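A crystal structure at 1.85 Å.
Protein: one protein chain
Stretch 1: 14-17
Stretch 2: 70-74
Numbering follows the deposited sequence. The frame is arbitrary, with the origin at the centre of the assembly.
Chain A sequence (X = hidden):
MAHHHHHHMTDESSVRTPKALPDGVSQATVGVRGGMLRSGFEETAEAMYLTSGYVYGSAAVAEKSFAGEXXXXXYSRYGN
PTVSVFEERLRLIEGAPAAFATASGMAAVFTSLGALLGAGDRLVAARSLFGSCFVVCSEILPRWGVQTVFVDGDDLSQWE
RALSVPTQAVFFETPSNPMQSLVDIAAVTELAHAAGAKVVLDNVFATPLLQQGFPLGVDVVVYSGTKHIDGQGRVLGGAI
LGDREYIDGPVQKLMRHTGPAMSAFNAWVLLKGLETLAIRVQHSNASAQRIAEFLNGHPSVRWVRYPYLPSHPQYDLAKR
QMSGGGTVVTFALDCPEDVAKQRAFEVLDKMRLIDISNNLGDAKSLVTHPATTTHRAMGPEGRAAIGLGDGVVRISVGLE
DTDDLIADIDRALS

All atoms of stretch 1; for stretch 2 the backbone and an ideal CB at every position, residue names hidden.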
# COMPACT_ATOMS: atom_id res chain seq x y z
N SER A 14 -12.65 11.53 24.79
CA SER A 14 -11.23 11.55 24.30
C SER A 14 -10.87 10.31 23.46
O SER A 14 -10.90 9.18 23.97
CB SER A 14 -10.26 11.71 25.48
OG SER A 14 -8.92 11.78 25.03
N VAL A 15 -10.51 10.53 22.20
CA VAL A 15 -10.18 9.44 21.26
C VAL A 15 -8.68 9.15 21.09
O VAL A 15 -8.31 8.12 20.51
CB VAL A 15 -10.81 9.66 19.85
CG1 VAL A 15 -12.33 9.59 19.92
CG2 VAL A 15 -10.33 10.98 19.21
N ARG A 16 -7.83 10.04 21.59
CA ARG A 16 -6.38 9.94 21.36
C ARG A 16 -5.58 9.27 22.48
O ARG A 16 -4.35 9.15 22.37
CB ARG A 16 -5.78 11.32 21.03
CG ARG A 16 -6.48 12.08 19.92
CD ARG A 16 -5.56 13.10 19.29
NE ARG A 16 -6.30 14.11 18.53
CZ ARG A 16 -5.75 14.98 17.69
NH1 ARG A 16 -4.43 14.98 17.47
NH2 ARG A 16 -6.51 15.86 17.06
N THR A 17 -6.25 8.81 23.54
CA THR A 17 -5.54 8.13 24.64
C THR A 17 -5.17 6.68 24.27
O THR A 17 -6.07 5.85 24.06
CB THR A 17 -6.33 8.18 25.97
OG1 THR A 17 -7.53 7.41 25.85
CG2 THR A 17 -6.67 9.62 26.36
N UNK A 70 -12.60 19.79 21.86
CA UNK A 70 -12.63 18.33 21.80
C UNK A 70 -11.37 17.83 21.08
O UNK A 70 -10.82 18.54 20.24
CB UNK A 70 -13.89 17.84 21.09
N UNK A 71 -10.91 16.61 21.40
CA UNK A 71 -9.73 16.07 20.71
C UNK A 71 -10.03 15.26 19.41
O UNK A 71 -9.15 14.59 18.87
CB UNK A 71 -8.97 15.17 21.69
N UNK A 72 -11.27 15.36 18.93
CA UNK A 72 -11.70 14.85 17.61
C UNK A 72 -10.70 15.27 16.52
O UNK A 72 -10.20 16.40 16.53
CB UNK A 72 -13.10 15.36 17.27
N UNK A 73 -10.40 14.37 15.59
CA UNK A 73 -9.48 14.70 14.49
C UNK A 73 -10.12 15.70 13.52
O UNK A 73 -11.35 15.73 13.40
CB UNK A 73 -9.07 13.43 13.74
N UNK A 74 -9.30 16.50 12.82
CA UNK A 74 -9.83 17.58 11.94
C UNK A 74 -9.30 17.52 10.50
O UNK A 74 -10.08 17.63 9.56
CB UNK A 74 -9.48 18.95 12.54

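Position 70 sets few terms. Its CA-to-CB bond points sideways, the ideal CB has nothing of stretch 1 within 5.5 Å, and phi/psi of -122/152 is an extended conformation open to most residues. Polar or apolar would do here; the deposited residue is Leu-70, which makes no contact with stretch 1.

Position 71 is where the contact is decided. CA-to-CB points toward stretch 1, and the ideal CB sits 4.3 Å from NE of Arg-16, 4.8 Å from OG of Ser-14 and 4.9 Å from N of Val-15. Every one of these atoms can donate a hydrogen, so the site asks for a short acceptor: Asp first, Asn or Ser as lesser candidates. The backbone at -90/12 suits Asp or Asn well. The residue is Asp-71. With chi1 at 76° (p), the carboxylate of Asp-71 meets a side-chain hydroxyl and a backbone amide of stretch 1: OD2 accepts from Ser-14 OG at 2.8 Å, and OD1 from Val-15 N at 3.1 Å with a nearly straight N-H...O angle of 161°. A weak bond from Arg-16 N to Asp-71 OD2, 3.4 Å, extends the cluster. The main chain contributes as well, because Arg-16 NE donates to Asp-71 O at 2.9 Å and 168°, a bond that needs no particular side chain at 71 and fixes the guanidinium at its edge.

At position 72 CA-to-CB points away, and nothing of stretch 1 lies within 5.5 Å of the ideal CB. Stretch 1 therefore leaves the choice wide, and the extended backbone, phi/psi -47/139, takes most residues, polar or apolar. The residue is His-72, whose ring turns back on its own stretch: His-72 ND1 donates to the backbone O of position 73 at 2.9 Å.

Position 73 has a sideways CA-to-CB bond, yet its ideal CB is 4.8 Å from NH2 of Arg-16, and the side chain of Arg-16 extends alongside with a face of its guanidinium not covered by stretch 1 itself. A flat aromatic that can slide under that cation would suit, whether Tyr, Phe or Trp; a long aliphatic chain could pack there without the cation-pi term. Chi1 of -77° (m) carries the ring of the deposited Tyr-73 beneath the guanidinium, stacked with planes at 13° and Arg-16 CZ 4.0 Å from the ring centroid. Tyr-73 CE2 also meets Val-15 CG2 at 4.3 Å, an apolar contact, while the hydroxyl is hydrogen-bonded elsewhere in the structure.

At position 74 CA-to-CB runs sideways with nothing of stretch 1 within 5.5 Å of the ideal CB, so polar or apolar would do; it is Val-74, which makes no contact with stretch 1.

Stretch 2, residues 70-74: LDHYV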
# COMPACT_ATOMS: atom_id res chain seq x y z
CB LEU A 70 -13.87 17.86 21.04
CG LEU A 70 -15.25 18.11 21.65
CD1 LEU A 70 -16.34 17.80 20.63
CD2 LEU A 70 -15.47 17.28 22.93
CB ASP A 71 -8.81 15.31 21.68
CG ASP A 71 -9.33 13.94 22.08
OD1 ASP A 71 -10.52 13.65 21.83
OD2 ASP A 71 -8.55 13.15 22.64
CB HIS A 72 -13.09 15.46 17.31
CG HIS A 72 -13.88 14.74 16.26
ND1 HIS A 72 -13.47 14.62 14.95
CD2 HIS A 72 -15.12 14.17 16.32
CE1 HIS A 72 -14.39 13.97 14.26
NE2 HIS A 72 -15.40 13.69 15.06
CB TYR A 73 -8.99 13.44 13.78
CG TYR A 73 -7.92 12.68 14.55
CD1 TYR A 73 -6.57 13.04 14.44
CD2 TYR A 73 -8.27 11.60 15.40
CE1 TYR A 73 -5.59 12.36 15.16
CE2 TYR A 73 -7.28 10.91 16.13
CZ TYR A 73 -5.95 11.28 15.99
OH TYR A 73 -4.95 10.63 16.69
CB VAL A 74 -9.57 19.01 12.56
CG1 VAL A 74 -9.94 20.12 11.58
CG2 VAL A 74 -10.33 19.18 13.86
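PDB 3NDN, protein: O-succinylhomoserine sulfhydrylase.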